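Local coordinates for phage-like element PBSX protein XepA (Bacillus subtilis, PDB 6IA5) that is of unknown function, belongs to the lytic cassette of a prophage, assembles as a pentamer and does not seem to take part in host cell lysis, at residues G80-E85 with F121-G126; E86-N91 with L114-Y119; G207-S212 with G269-K274; W217-S222 with E258-I263. One frame throughout, in Å; residues are numbered along the deposited sequence.

From the N terminus, the chain first enters an all-beta domain in which contact 1 pairs the two inner strands 80-87 and 118-125 of a four-stranded antiparallel sheet. Contact 2 is nested inside the loop that contact 1 closes: it lies where strand 80-87 ends and strand 118-125 begins, and the two contacts touch through Glu85 and Tyr119. A second, separate beta domain follows, its contacts about 65 to 72 Å from the first pair, between contact centres. There contact 3 closes a loop from 207-212 to 269-274, and contact 4, between strands 211-219 and 258-267, is nested within it. Val273 packs on Met261 where contacts 3 and 4 meet.

Contact 1 of 4, residues G80-E85 with F121-G126; sequences GTLFIE and FRYVNG
Strands 80-85 and 121-125 run antiparallel, their axes 4.7 Å apart at closest approach, as the central pair of a four-stranded antiparallel sheet. Thr81 with Val124 and Phe83 with Arg122 are the hydrogen-bonded pairs, each joined by two N-H to O=C bonds. The face bearing Thr81, Phe83, Arg122 and Val124 is partly exposed. Arg122 leaves with CG anti to its backbone N, runs straight to CD and bends at chi3 (60°), which lays the guanidinium flat over one face of the Phe83 ring, the planes 14° apart. This is an off-centre cation-pi stack, with CZ 4.4 Å from the ring centroid. Side-on, Arg122 NE reaches Glu85 OE1 at 2.9 Å and NH2 reaches OE2, a two-nitrogen salt bridge that fixes the rotation of the guanidinium. Glu85 OE1 also pairs with Arg120, so two arginines probably keep this carboxylate ionised. On the buried face, Ile84 lies alongside Phe121, pointing the same way, with CG1 3.6 Å from CE1, and Leu135 of strand 133-140 packs on Leu82 and Phe121. Tyr123 spreads its ring over the backbone at Thr81 and brings OH to 3.3 Å from Gly80 CA.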
loop_
_atom_site.group_PDB
_atom_site.type_symbol
_atom_site.label_atom_id
_atom_site.label_comp_id
_atom_site.label_asym_id
_atom_site.label_seq_id
_atom_site.Cartn_x
_atom_site.Cartn_y
_atom_site.Cartn_z
ATOM N N GLY E 80 -22.235 8.562 -33.258
ATOM C CA GLY E 80 -21.464 7.549 -33.963
ATOM C C GLY E 80 -20.728 6.673 -32.958
ATOM O O GLY E 80 -21.004 6.746 -31.762
ATOM N N THR E 81 -19.794 5.856 -33.460
ATOM C CA THR E 81 -19.013 4.960 -32.622
ATOM C C THR E 81 -17.562 4.995 -33.077
ATOM O O THR E 81 -17.293 4.885 -34.270
ATOM C CB THR E 81 -19.530 3.523 -32.712
ATOM O OG1 THR E 81 -20.936 3.604 -32.498
ATOM C CG2 THR E 81 -18.951 2.611 -31.653
ATOM N N LEU E 82 -16.645 5.170 -32.111
ATOM C CA LEU E 82 -15.213 5.092 -32.391
ATOM C C LEU E 82 -14.663 3.740 -31.924
ATOM O O LEU E 82 -14.922 3.319 -30.805
ATOM C CB LEU E 82 -14.498 6.254 -31.683
ATOM C CG LEU E 82 -12.967 6.214 -31.747
ATOM C CD1 LEU E 82 -12.497 6.287 -33.200
ATOM C CD2 LEU E 82 -12.372 7.345 -30.916
ATOM N N PHE E 83 -13.908 3.080 -32.802
ATOM C CA PHE E 83 -13.256 1.813 -32.509
ATOM C C PHE E 83 -11.748 2.012 -32.583
ATOM O O PHE E 83 -11.252 2.663 -33.499
ATOM C CB PHE E 83 -13.628 0.751 -33.563
ATOM C CG PHE E 83 -15.101 0.420 -33.595
ATOM C CD1 PHE E 83 -15.662 -0.463 -32.683
ATOM C CD2 PHE E 83 -15.945 1.038 -34.510
ATOM C CE1 PHE E 83 -17.027 -0.716 -32.682
ATOM C CE2 PHE E 83 -17.303 0.759 -34.526
ATOM C CZ PHE E 83 -17.840 -0.122 -33.611
ATOM N N ILE E 84 -11.034 1.431 -31.614
ATOM C CA ILE E 84 -9.590 1.310 -31.685
ATOM C C ILE E 84 -9.302 -0.151 -31.979
ATOM O O ILE E 84 -9.762 -1.031 -31.248
ATOM C CB ILE E 84 -8.883 1.765 -30.384
ATOM C CG1 ILE E 84 -9.188 3.231 -30.053
ATOM C CG2 ILE E 84 -7.379 1.512 -30.495
ATOM C CD1 ILE E 84 -8.467 3.736 -28.784
ATOM N N GLU E 85 -8.525 -0.400 -33.040
ATOM C CA GLU E 85 -8.374 -1.772 -33.499
ATOM C C GLU E 85 -6.906 -2.091 -33.755
ATOM O O GLU E 85 -6.095 -1.194 -33.985
ATOM C CB GLU E 85 -9.216 -1.965 -34.762
ATOM C CG GLU E 85 -10.640 -1.481 -34.561
ATOM C CD GLU E 85 -11.616 -1.928 -35.629
ATOM O OE1 GLU E 85 -11.363 -1.599 -36.815
ATOM O OE2 GLU E 85 -12.581 -2.619 -35.288
ATOM N N PHE E 121 -7.711 3.683 -35.938
ATOM C CA PHE E 121 -9.039 4.103 -35.544
ATOM C C PHE E 121 -9.982 3.817 -36.710
ATOM O O PHE E 121 -9.623 4.009 -37.872
ATOM C CB PHE E 121 -9.063 5.606 -35.243
ATOM C CG PHE E 121 -8.421 6.011 -33.935
ATOM C CD1 PHE E 121 -7.768 5.080 -33.132
ATOM C CD2 PHE E 121 -8.467 7.332 -33.516
ATOM C CE1 PHE E 121 -7.168 5.467 -31.933
ATOM C CE2 PHE E 121 -7.855 7.717 -32.326
ATOM C CZ PHE E 121 -7.207 6.791 -31.541
ATOM N N ARG E 122 -11.190 3.369 -36.362
ATOM C CA ARG E 122 -12.280 3.231 -37.312
ATOM C C ARG E 122 -13.506 3.858 -36.660
ATOM O O ARG E 122 -13.893 3.477 -35.556
ATOM C CB ARG E 122 -12.474 1.753 -37.692
ATOM C CG ARG E 122 -13.592 1.494 -38.697
ATOM C CD ARG E 122 -13.659 0.036 -39.156
ATOM N NE ARG E 122 -13.892 -0.893 -38.054
ATOM C CZ ARG E 122 -15.077 -1.188 -37.514
ATOM N NH1 ARG E 122 -16.196 -0.698 -38.028
ATOM N NH2 ARG E 122 -15.150 -1.952 -36.438
ATOM N N TYR E 123 -14.094 4.849 -37.334
ATOM C CA TYR E 123 -15.244 5.557 -36.804
ATOM C C TYR E 123 -16.451 5.281 -37.707
ATOM O O TYR E 123 -16.378 5.545 -38.903
ATOM C CB TYR E 123 -14.966 7.060 -36.773
ATOM C CG TYR E 123 -16.065 7.832 -36.092
ATOM C CD1 TYR E 123 -17.235 8.169 -36.765
ATOM C CD2 TYR E 123 -15.954 8.188 -34.757
ATOM C CE1 TYR E 123 -18.258 8.853 -36.127
ATOM C CE2 TYR E 123 -16.971 8.867 -34.099
ATOM C CZ TYR E 123 -18.128 9.202 -34.792
ATOM O OH TYR E 123 -19.147 9.862 -34.160
ATOM N N VAL E 124 -17.543 4.765 -37.127
ATOM C CA VAL E 124 -18.758 4.491 -37.889
ATOM C C VAL E 124 -19.833 5.503 -37.498
ATOM O O VAL E 124 -20.269 5.526 -36.345
ATOM C CB VAL E 124 -19.257 3.047 -37.688
ATOM C CG1 VAL E 124 -20.529 2.765 -38.492
ATOM C CG2 VAL E 124 -18.177 2.014 -38.008
ATOM N N ASN E 125 -20.258 6.333 -38.462
ATOM C CA ASN E 125 -21.310 7.319 -38.217
ATOM C C ASN E 125 -22.651 6.596 -38.049
ATOM O O ASN E 125 -22.858 5.551 -38.666
ATOM C CB ASN E 125 -21.385 8.357 -39.342
ATOM C CG ASN E 125 -22.369 9.475 -39.071
ATOM O OD1 ASN E 125 -22.582 9.857 -37.922
ATOM N ND2 ASN E 125 -22.971 10.006 -40.125
ATOM N N GLY E 126 -23.533 7.139 -37.200
ATOM C CA GLY E 126 -24.853 6.567 -36.982
ATOM C C GLY E 126 -25.810 6.914 -38.136
ATOM O O GLY E 126 -25.368 7.242 -39.241
HETATM O O HOH W 1 -22.037 4.212 -35.136
#

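Contact 2 of 4, residues E86-N91 with L114-Y119; sequences ESDNNN and LSKRYY. With ACT (acetate ion), chain B.
Glu86 starts where the antiparallel pair of strands 80-87 and 118-125 runs out, paired with Tyr119, and its side chain reaches over to the loop 114-117. CB lies 3.7 Å from Tyr118 O, CG and CD pass Leu114 CD2, and the carboxylate ends at the backbone N-H groups of Ser115 and Lys116. OE1 takes Ser115 N at 2.8 Å on its syn lone pair and Lys116 N nearly along the C-O axis, both bonds almost straight at 167°; water 2 lies 2.8 Å from OE1. OE2 accepts a hydrogen bond from water 3, which in turn accepts from Ser115 OG, and bonds Thr96 as well. Two backbone N-H groups on one oxygen would favour the ionised acid. Ser87 OG accepts from Asn89 N, an ST turn that starts the loop, and also hydrogen-bonds Val92 O. Asp88 OD1 accepts from Arg117 N and also from Leu106 N of a second subunit, which places this edge at the pentamer interface. Lys116 NZ hydrogen-bonds Thr94 OG1 and an acetate, probably from the crystallisation liquor. The Tyr118 ring has Arg117 CG over one face and, over the centre of the opposite face, Asn90 CB 3.6 Å from the centroid.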
loop_
_atom_site.group_PDB
_atom_site.type_symbol
_atom_site.label_atom_id
_atom_site.label_comp_id
_atom_site.label_asym_id
_atom_site.label_seq_id
_atom_site.Cartn_x
_atom_site.Cartn_y
_atom_site.Cartn_z
ATOM N N GLU E 86 -6.594 -3.388 -33.743
ATOM C CA GLU E 86 -5.225 -3.847 -33.878
ATOM C C GLU E 86 -5.166 -5.017 -34.860
ATOM O O GLU E 86 -6.153 -5.741 -35.050
ATOM C CB GLU E 86 -4.715 -4.313 -32.518
ATOM C CG GLU E 86 -4.545 -3.182 -31.513
ATOM C CD GLU E 86 -3.912 -3.673 -30.223
ATOM O OE1 GLU E 86 -2.726 -4.144 -30.291
ATOM O OE2 GLU E 86 -4.625 -3.628 -29.176
ATOM N N SER E 87 -3.986 -5.202 -35.461
ATOM C CA SER E 87 -3.786 -6.259 -36.433
ATOM C C SER E 87 -2.317 -6.660 -36.451
ATOM O O SER E 87 -1.452 -5.791 -36.415
ATOM C CB SER E 87 -4.197 -5.768 -37.808
ATOM O OG SER E 87 -3.894 -6.750 -38.804
ATOM N N ASP E 88 -2.049 -7.973 -36.565
ATOM C CA ASP E 88 -0.686 -8.438 -36.758
ATOM C C ASP E 88 -0.292 -8.470 -38.227
ATOM O O ASP E 88 0.898 -8.515 -38.526
ATOM C CB ASP E 88 -0.410 -9.734 -35.998
ATOM C CG ASP E 88 0.218 -9.424 -34.643
ATOM O OD1 ASP E 88 1.095 -8.496 -34.597
ATOM O OD2 ASP E 88 -0.201 -10.058 -33.653
ATOM N N ASN E 89 -1.267 -8.407 -39.148
ATOM C CA ASN E 89 -0.906 -8.501 -40.562
ATOM C C ASN E 89 -1.357 -7.284 -41.365
ATOM O O ASN E 89 -1.188 -7.266 -42.577
ATOM C CB ASN E 89 -1.433 -9.787 -41.205
ATOM C CG ASN E 89 -2.932 -9.938 -41.070
ATOM O OD1 ASN E 89 -3.645 -8.960 -40.874
ATOM N ND2 ASN E 89 -3.424 -11.165 -41.154
ATOM N N ASN E 90 -1.958 -6.278 -40.709
ATOM C CA ASN E 90 -2.417 -5.079 -41.393
ATOM C C ASN E 90 -3.510 -5.435 -42.404
ATOM O O ASN E 90 -3.673 -4.758 -43.419
ATOM C CB ASN E 90 -1.268 -4.312 -42.054
ATOM C CG ASN E 90 -1.653 -2.883 -42.397
ATOM O OD1 ASN E 90 -2.622 -2.337 -41.860
ATOM N ND2 ASN E 90 -0.916 -2.260 -43.300
ATOM N N ASN E 91 -4.272 -6.489 -42.106
ATOM C CA ASN E 91 -5.284 -6.968 -43.029
ATOM C C ASN E 91 -6.514 -7.419 -42.246
ATOM O O ASN E 91 -7.625 -7.002 -42.531
ATOM C CB ASN E 91 -4.759 -8.112 -43.898
ATOM C CG ASN E 91 -5.766 -8.488 -44.960
ATOM O OD1 ASN E 91 -6.124 -7.662 -45.801
ATOM N ND2 ASN E 91 -6.261 -9.714 -44.898
ATOM N N LEU E 114 -0.969 -1.210 -26.597
ATOM C CA LEU E 114 -1.075 -1.998 -27.811
ATOM C C LEU E 114 -0.265 -3.285 -27.669
ATOM O O LEU E 114 0.731 -3.318 -26.935
ATOM C CB LEU E 114 -0.541 -1.140 -28.958
ATOM C CG LEU E 114 -1.362 0.122 -29.235
ATOM C CD1 LEU E 114 -0.624 1.006 -30.225
ATOM C CD2 LEU E 114 -2.770 -0.240 -29.746
ATOM N N SER E 115 -0.665 -4.321 -28.420
ATOM C CA SER E 115 0.116 -5.555 -28.417
ATOM C C SER E 115 0.442 -6.070 -29.818
ATOM O O SER E 115 1.524 -6.606 -30.011
ATOM C CB SER E 115 -0.481 -6.623 -27.545
ATOM O OG SER E 115 -1.882 -6.571 -27.629
ATOM N N LYS E 116 -0.455 -5.878 -30.795
ATOM C CA LYS E 116 -0.171 -6.357 -32.139
ATOM C C LYS E 116 0.660 -5.303 -32.862
ATOM O O LYS E 116 0.862 -4.210 -32.343
ATOM C CB LYS E 116 -1.483 -6.644 -32.873
ATOM C CG LYS E 116 -2.415 -7.569 -32.113
ATOM C CD LYS E 116 -3.561 -8.074 -32.934
ATOM C CE LYS E 116 -4.388 -9.050 -32.115
ATOM N NZ LYS E 116 -5.592 -9.486 -32.862
ATOM N N ARG E 117 1.074 -5.611 -34.093
ATOM C CA ARG E 117 2.005 -4.756 -34.801
ATOM C C ARG E 117 1.368 -3.437 -35.268
ATOM O O ARG E 117 2.032 -2.401 -35.258
ATOM C CB ARG E 117 2.670 -5.532 -35.935
ATOM C CG ARG E 117 3.657 -4.679 -36.713
ATOM C CD ARG E 117 4.504 -5.530 -37.629
ATOM N NE ARG E 117 5.276 -4.586 -38.412
ATOM C CZ ARG E 117 6.183 -4.928 -39.318
ATOM N NH1 ARG E 117 6.396 -6.196 -39.604
ATOM N NH2 ARG E 117 6.865 -3.991 -39.949
ATOM N N TYR E 118 0.100 -3.470 -35.692
ATOM C CA TYR E 118 -0.548 -2.337 -36.343
ATOM C C TYR E 118 -1.765 -1.913 -35.532
ATOM O O TYR E 118 -2.456 -2.768 -34.970
ATOM C CB TYR E 118 -1.031 -2.721 -37.752
ATOM C CG TYR E 118 0.071 -3.200 -38.662
ATOM C CD1 TYR E 118 0.818 -2.298 -39.406
ATOM C CD2 TYR E 118 0.392 -4.547 -38.750
ATOM C CE1 TYR E 118 1.849 -2.724 -40.231
ATOM C CE2 TYR E 118 1.419 -4.991 -39.565
ATOM C CZ TYR E 118 2.136 -4.072 -40.314
ATOM O OH TYR E 118 3.150 -4.484 -41.121
ATOM N N TYR E 119 -2.019 -0.598 -35.501
ATOM C CA TYR E 119 -3.204 -0.051 -34.853
ATOM C C TYR E 119 -3.934 0.841 -35.856
ATOM O O TYR E 119 -3.321 1.314 -36.819
ATOM C CB TYR E 119 -2.843 0.710 -33.562
ATOM C CG TYR E 119 -1.893 1.869 -33.740
ATOM C CD1 TYR E 119 -0.516 1.666 -33.770
ATOM C CD2 TYR E 119 -2.361 3.171 -33.894
ATOM C CE1 TYR E 119 0.369 2.719 -33.955
ATOM C CE2 TYR E 119 -1.481 4.236 -34.060
ATOM C CZ TYR E 119 -0.114 4.010 -34.091
ATOM O OH TYR E 119 0.742 5.055 -34.297
HETATM C C ACT B . -4.703 -10.608 -36.507
HETATM O O ACT B . -4.123 -10.373 -37.599
HETATM O OXT ACT B . -4.150 -10.286 -35.449
HETATM C CH3 ACT B . -6.055 -11.288 -36.383
HETATM O O HOH W 2 -1.472 -2.528 -32.240
HETATM O O HOH W 3 -3.574 -4.423 -26.946
#

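Contact 3 of 4, residues G207-S212 with G269-K274; sequences GTAEMS and GTLSVK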
loop_
_atom_site.group_PDB
_atom_site.type_symbol
_atom_site.label_atom_id
_atom_site.label_comp_id
_atom_site.label_asym_id
_atom_site.label_seq_id
_atom_site.Cartn_x
_atom_site.Cartn_y
_atom_site.Cartn_z
ATOM N N GLY E 207 -13.345 -47.632 10.330
ATOM C CA GLY E 207 -12.871 -48.741 9.524
ATOM C C GLY E 207 -13.570 -50.054 9.873
ATOM O O GLY E 207 -14.586 -50.056 10.560
ATOM N N THR E 208 -12.968 -51.170 9.440
ATOM C CA THR E 208 -13.563 -52.493 9.570
ATOM C C THR E 208 -13.112 -53.189 10.853
ATOM O O THR E 208 -13.739 -54.170 11.246
ATOM C CB THR E 208 -13.212 -53.396 8.376
ATOM O OG1 THR E 208 -11.793 -53.360 8.260
ATOM C CG2 THR E 208 -13.797 -52.921 7.062
ATOM N N ALA E 209 -12.038 -52.709 11.503
ATOM C CA ALA E 209 -11.502 -53.408 12.664
ATOM C C ALA E 209 -12.633 -53.782 13.617
ATOM O O ALA E 209 -13.494 -52.961 13.924
ATOM C CB ALA E 209 -10.464 -52.566 13.360
ATOM N N GLU E 210 -12.630 -55.036 14.085
ATOM C CA GLU E 210 -13.678 -55.485 14.995
ATOM C C GLU E 210 -13.359 -55.051 16.421
ATOM O O GLU E 210 -14.249 -54.922 17.260
ATOM C CB GLU E 210 -13.856 -57.005 14.931
ATOM C CG GLU E 210 -14.693 -57.435 13.736
ATOM C CD GLU E 210 -14.402 -58.824 13.196
ATOM O OE1 GLU E 210 -13.632 -59.569 13.856
ATOM O OE2 GLU E 210 -14.947 -59.149 12.112
ATOM N N MET E 211 -12.066 -54.906 16.703
ATOM C CA MET E 211 -11.577 -54.464 17.997
ATOM C C MET E 211 -10.405 -53.531 17.714
ATOM O O MET E 211 -9.600 -53.816 16.831
ATOM C CB MET E 211 -11.103 -55.689 18.794
ATOM C CG MET E 211 -10.096 -55.407 19.853
ATOM S SD MET E 211 -10.958 -55.234 21.398
ATOM C CE MET E 211 -9.968 -53.929 22.136
ATOM N N SER E 212 -10.371 -52.395 18.414
ATOM C CA SER E 212 -9.278 -51.443 18.298
ATOM C C SER E 212 -9.286 -50.526 19.516
ATOM O O SER E 212 -10.331 -50.305 20.139
ATOM C CB SER E 212 -9.312 -50.648 17.018
ATOM O OG SER E 212 -10.550 -49.967 16.889
ATOM N N GLY E 269 -9.562 -56.614 11.089
ATOM C CA GLY E 269 -9.840 -55.571 10.113
ATOM C C GLY E 269 -8.833 -54.429 10.219
ATOM O O GLY E 269 -7.797 -54.566 10.861
ATOM N N THR E 270 -9.152 -53.308 9.573
ATOM C CA THR E 270 -8.237 -52.180 9.548
ATOM C C THR E 270 -8.933 -50.938 10.124
ATOM O O THR E 270 -10.156 -50.916 10.326
ATOM C CB THR E 270 -7.695 -51.955 8.133
ATOM O OG1 THR E 270 -8.854 -51.684 7.351
ATOM C CG2 THR E 270 -6.947 -53.147 7.569
ATOM N N LEU E 271 -8.132 -49.900 10.378
ATOM C CA LEU E 271 -8.633 -48.676 10.989
ATOM C C LEU E 271 -7.928 -47.477 10.368
ATOM O O LEU E 271 -6.715 -47.491 10.207
ATOM C CB LEU E 271 -8.421 -48.739 12.508
ATOM C CG LEU E 271 -9.229 -47.733 13.335
ATOM C CD1 LEU E 271 -10.699 -48.138 13.391
ATOM C CD2 LEU E 271 -8.681 -47.617 14.748
ATOM N N SER E 272 -8.717 -46.472 9.996
ATOM C CA SER E 272 -8.187 -45.182 9.593
ATOM C C SER E 272 -8.442 -44.168 10.709
ATOM O O SER E 272 -9.465 -44.226 11.389
ATOM C CB SER E 272 -8.817 -44.724 8.302
ATOM O OG SER E 272 -8.470 -45.595 7.230
ATOM N N VAL E 273 -7.493 -43.249 10.889
ATOM C CA VAL E 273 -7.601 -42.159 11.844
ATOM C C VAL E 273 -7.124 -40.893 11.147
ATOM O O VAL E 273 -5.947 -40.768 10.813
ATOM C CB VAL E 273 -6.799 -42.429 13.132
ATOM C CG1 VAL E 273 -7.025 -41.296 14.133
ATOM C CG2 VAL E 273 -7.152 -43.774 13.771
ATOM N N LYS E 274 -8.061 -39.978 10.906
ATOM C CA LYS E 274 -7.758 -38.783 10.139
ATOM C C LYS E 274 -8.479 -37.612 10.780
ATOM O O LYS E 274 -9.548 -37.799 11.362
ATOM C CB LYS E 274 -8.256 -38.933 8.698
ATOM C CG LYS E 274 -7.632 -40.101 7.956
ATOM C CD LYS E 274 -7.899 -40.079 6.475
ATOM C CE LYS E 274 -7.336 -41.311 5.793
ATOM N NZ LYS E 274 -7.761 -41.327 4.373
HETATM O O HOH W 4 -10.708 -50.134 7.708
#
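Thr208 OG1 is gripped by one nearly straight bond (172°), from Thr270 N 2.9 Å away, in a contact of loops and strand ends at one end of the C-terminal antiparallel beta domain. Thr208 therefore uses its side chain where a regular strand would use a backbone carbonyl. Its OG1 can reach because it sits in the crowded position between backbone N and carbonyl carbon (chi1 53°). Thr270 is also held through its carbonyl: Thr270 O takes one bond from Ala209 N at 2.9 Å, with the donor 30° above the carbonyl plane. Gly207 CA adds a CA-H...O contact to Thr270 O at 3.6 Å. Water 4 bridges from Thr208 N to Thr270 OG1. The chain then turns through Glu210 and Met211, which both face Thr267 in a classic beta bulge at the start of strand 211-219. Lys245 NZ hydrogen-bonds the carbonyls of Gly207 and Ala209. Leu271, which also packs on Val205 and Ile266, has its CG anti to the backbone N. Its CD1 lies between Ser212 OG and Gly207 N, while Leu271 CD2 meets Ser212, coming to 3.7 Å from OG.

Contact 4 of 4, residues W217-S222 with E258-I263; sequences WGKSVS and EIIMEI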
loop_
_atom_site.group_PDB
_atom_site.type_symbol
_atom_site.label_atom_id
_atom_site.label_comp_id
_atom_site.label_asym_id
_atom_site.label_seq_id
_atom_site.Cartn_x
_atom_site.Cartn_y
_atom_site.Cartn_z
ATOM N N TRP E 217 -2.563 -38.556 22.223
ATOM C CA TRP E 217 -1.311 -38.049 22.764
ATOM C C TRP E 217 -1.009 -36.679 22.175
ATOM O O TRP E 217 -1.289 -36.432 21.009
ATOM C CB TRP E 217 -0.138 -38.960 22.389
ATOM C CG TRP E 217 -0.129 -40.370 22.889
ATOM C CD1 TRP E 217 -0.324 -41.493 22.138
ATOM C CD2 TRP E 217 0.213 -40.829 24.210
ATOM N NE1 TRP E 217 -0.147 -42.616 22.903
ATOM C CE2 TRP E 217 0.194 -42.245 24.175
ATOM C CE3 TRP E 217 0.540 -40.194 25.415
ATOM C CZ2 TRP E 217 0.471 -43.028 25.299
ATOM C CZ3 TRP E 217 0.815 -40.966 26.528
ATOM C CH2 TRP E 217 0.774 -42.364 26.470
ATOM N N GLY E 218 -0.380 -35.827 22.989
ATOM C CA GLY E 218 0.293 -34.638 22.499
ATOM C C GLY E 218 1.781 -34.700 22.849
ATOM O O GLY E 218 2.178 -35.430 23.757
ATOM N N LYS E 219 2.601 -33.960 22.100
ATOM C CA LYS E 219 3.973 -33.725 22.530
ATOM C C LYS E 219 4.177 -32.230 22.707
ATOM O O LYS E 219 3.707 -31.442 21.890
ATOM C CB LYS E 219 4.988 -34.262 21.516
ATOM C CG LYS E 219 5.060 -35.774 21.446
ATOM C CD LYS E 219 6.053 -36.239 20.407
ATOM C CE LYS E 219 6.351 -37.718 20.486
ATOM N NZ LYS E 219 7.318 -38.058 19.415
ATOM N N SER E 220 4.851 -31.884 23.798
ATOM C CA SER E 220 5.245 -30.513 24.083
ATOM C C SER E 220 6.763 -30.408 23.904
ATOM O O SER E 220 7.321 -31.022 23.005
ATOM C CB SER E 220 4.788 -30.111 25.467
ATOM O OG SER E 220 5.041 -28.733 25.724
ATOM N N VAL E 221 7.433 -29.677 24.802
ATOM C CA VAL E 221 8.820 -29.291 24.601
ATOM C C VAL E 221 9.756 -30.491 24.771
ATOM O O VAL E 221 10.729 -30.598 24.041
ATOM C CB VAL E 221 9.212 -28.098 25.494
ATOM C CG1 VAL E 221 10.692 -27.755 25.338
ATOM C CG2 VAL E 221 8.345 -26.880 25.178
ATOM N N SER E 222 9.456 -31.407 25.698
ATOM C CA SER E 222 10.388 -32.484 25.998
ATOM C C SER E 222 10.443 -33.515 24.874
ATOM O O SER E 222 11.424 -34.244 24.760
ATOM C CB SER E 222 10.070 -33.155 27.297
ATOM O OG SER E 222 9.062 -34.133 27.117
ATOM N N GLU E 258 3.006 -31.396 18.710
ATOM C CA GLU E 258 2.524 -32.458 17.842
ATOM C C GLU E 258 1.377 -33.205 18.510
ATOM O O GLU E 258 1.302 -33.255 19.742
ATOM C CB GLU E 258 3.620 -33.492 17.577
ATOM C CG GLU E 258 4.837 -32.903 16.903
ATOM C CD GLU E 258 5.916 -33.926 16.617
ATOM O OE1 GLU E 258 6.601 -34.353 17.566
ATOM O OE2 GLU E 258 6.041 -34.309 15.452
ATOM N N ILE E 259 0.544 -33.835 17.676
ATOM C CA ILE E 259 -0.549 -34.671 18.160
ATOM C C ILE E 259 -0.394 -36.053 17.537
ATOM O O ILE E 259 -0.166 -36.183 16.333
ATOM C CB ILE E 259 -1.925 -34.039 17.830
ATOM C CG1 ILE E 259 -2.097 -32.638 18.435
ATOM C CG2 ILE E 259 -3.060 -34.987 18.217
ATOM C CD1 ILE E 259 -1.984 -32.580 19.942
ATOM N N ILE E 260 -0.510 -37.079 18.373
ATOM C CA ILE E 260 -0.381 -38.449 17.907
ATOM C C ILE E 260 -1.635 -39.206 18.348
ATOM O O ILE E 260 -2.071 -39.094 19.498
ATOM C CB ILE E 260 0.902 -39.074 18.484
ATOM C CG1 ILE E 260 2.153 -38.415 17.886
ATOM C CG2 ILE E 260 0.907 -40.573 18.266
ATOM C CD1 ILE E 260 3.442 -38.738 18.619
ATOM N N MET E 261 -2.201 -39.972 17.412
ATOM C CA MET E 261 -3.332 -40.839 17.692
ATOM C C MET E 261 -2.856 -42.274 17.528
ATOM O O MET E 261 -2.851 -42.799 16.417
ATOM C CB MET E 261 -4.449 -40.551 16.683
ATOM C CG MET E 261 -4.975 -39.116 16.791
ATOM S SD MET E 261 -6.072 -39.029 18.222
ATOM C CE MET E 261 -5.521 -37.501 18.991
ATOM N N GLU E 262 -2.453 -42.899 18.638
ATOM C CA GLU E 262 -1.763 -44.173 18.577
ATOM C C GLU E 262 -2.778 -45.314 18.587
ATOM O O GLU E 262 -3.655 -45.384 19.459
ATOM C CB GLU E 262 -0.792 -44.294 19.758
ATOM C CG GLU E 262 -0.233 -45.690 19.958
ATOM C CD GLU E 262 0.826 -45.810 21.048
ATOM O OE1 GLU E 262 0.971 -44.878 21.857
ATOM O OE2 GLU E 262 1.537 -46.817 21.079
ATOM N N ILE E 263 -2.636 -46.238 17.626
ATOM C CA ILE E 263 -3.378 -47.479 17.723
ATOM C C ILE E 263 -2.618 -48.405 18.669
ATOM O O ILE E 263 -1.524 -48.855 18.340
ATOM C CB ILE E 263 -3.640 -48.097 16.337
ATOM C CG1 ILE E 263 -4.495 -47.166 15.474
ATOM C CG2 ILE E 263 -4.298 -49.459 16.491
ATOM C CD1 ILE E 263 -4.586 -47.558 14.026
HETATM O O HOH W 5 6.679 -37.459 16.580
#
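Trp217 and Glu262 lie side by side and point the same way from strands 211-219 and 258-267, neighbours in the antiparallel sheet of the C-terminal beta domain, the indole and carboxylate planes turned 38° from each other. Trp217 carries CG anti to its carbonyl carbon, while Glu262 has CG anti to its backbone N and an extended chain, so the acid runs along the edge of the indole with CB near the ring plane, 3.6 Å from NE1. At the tip, Trp217 NE1 donates to the anti lone pair of Glu262 OE1 at 2.7 Å; the bond is bent, 134° at the hydrogen, with the oxygen 30° out of the ring plane. Along the backbone, Trp217 and Ile260 exchange two hydrogen bonds, and Lys219 and Glu258 two more, one of them longer. Between them Gly218 faces Ile259, whose CD1 comes to 4.0 Å from Gly218 CA. Lys219 is extended alongside Glu258 and crosses Ile260 obliquely, CE resting 3.6 Å from Ile260 CD1. Lys215 and Lys225 make cation-pi contacts with Trp217, and past the strand end Ser222 hydrogen-bonds Glu204 of a second subunit. Lys219 NZ stops 4.2 Å from Glu258 OE1, and water 5 bridges the gap. The chemistry thus implies a water-mediated attraction at one end of the pair and a direct indole-to-carboxylate bond at the other, consistent with an ionised Glu262.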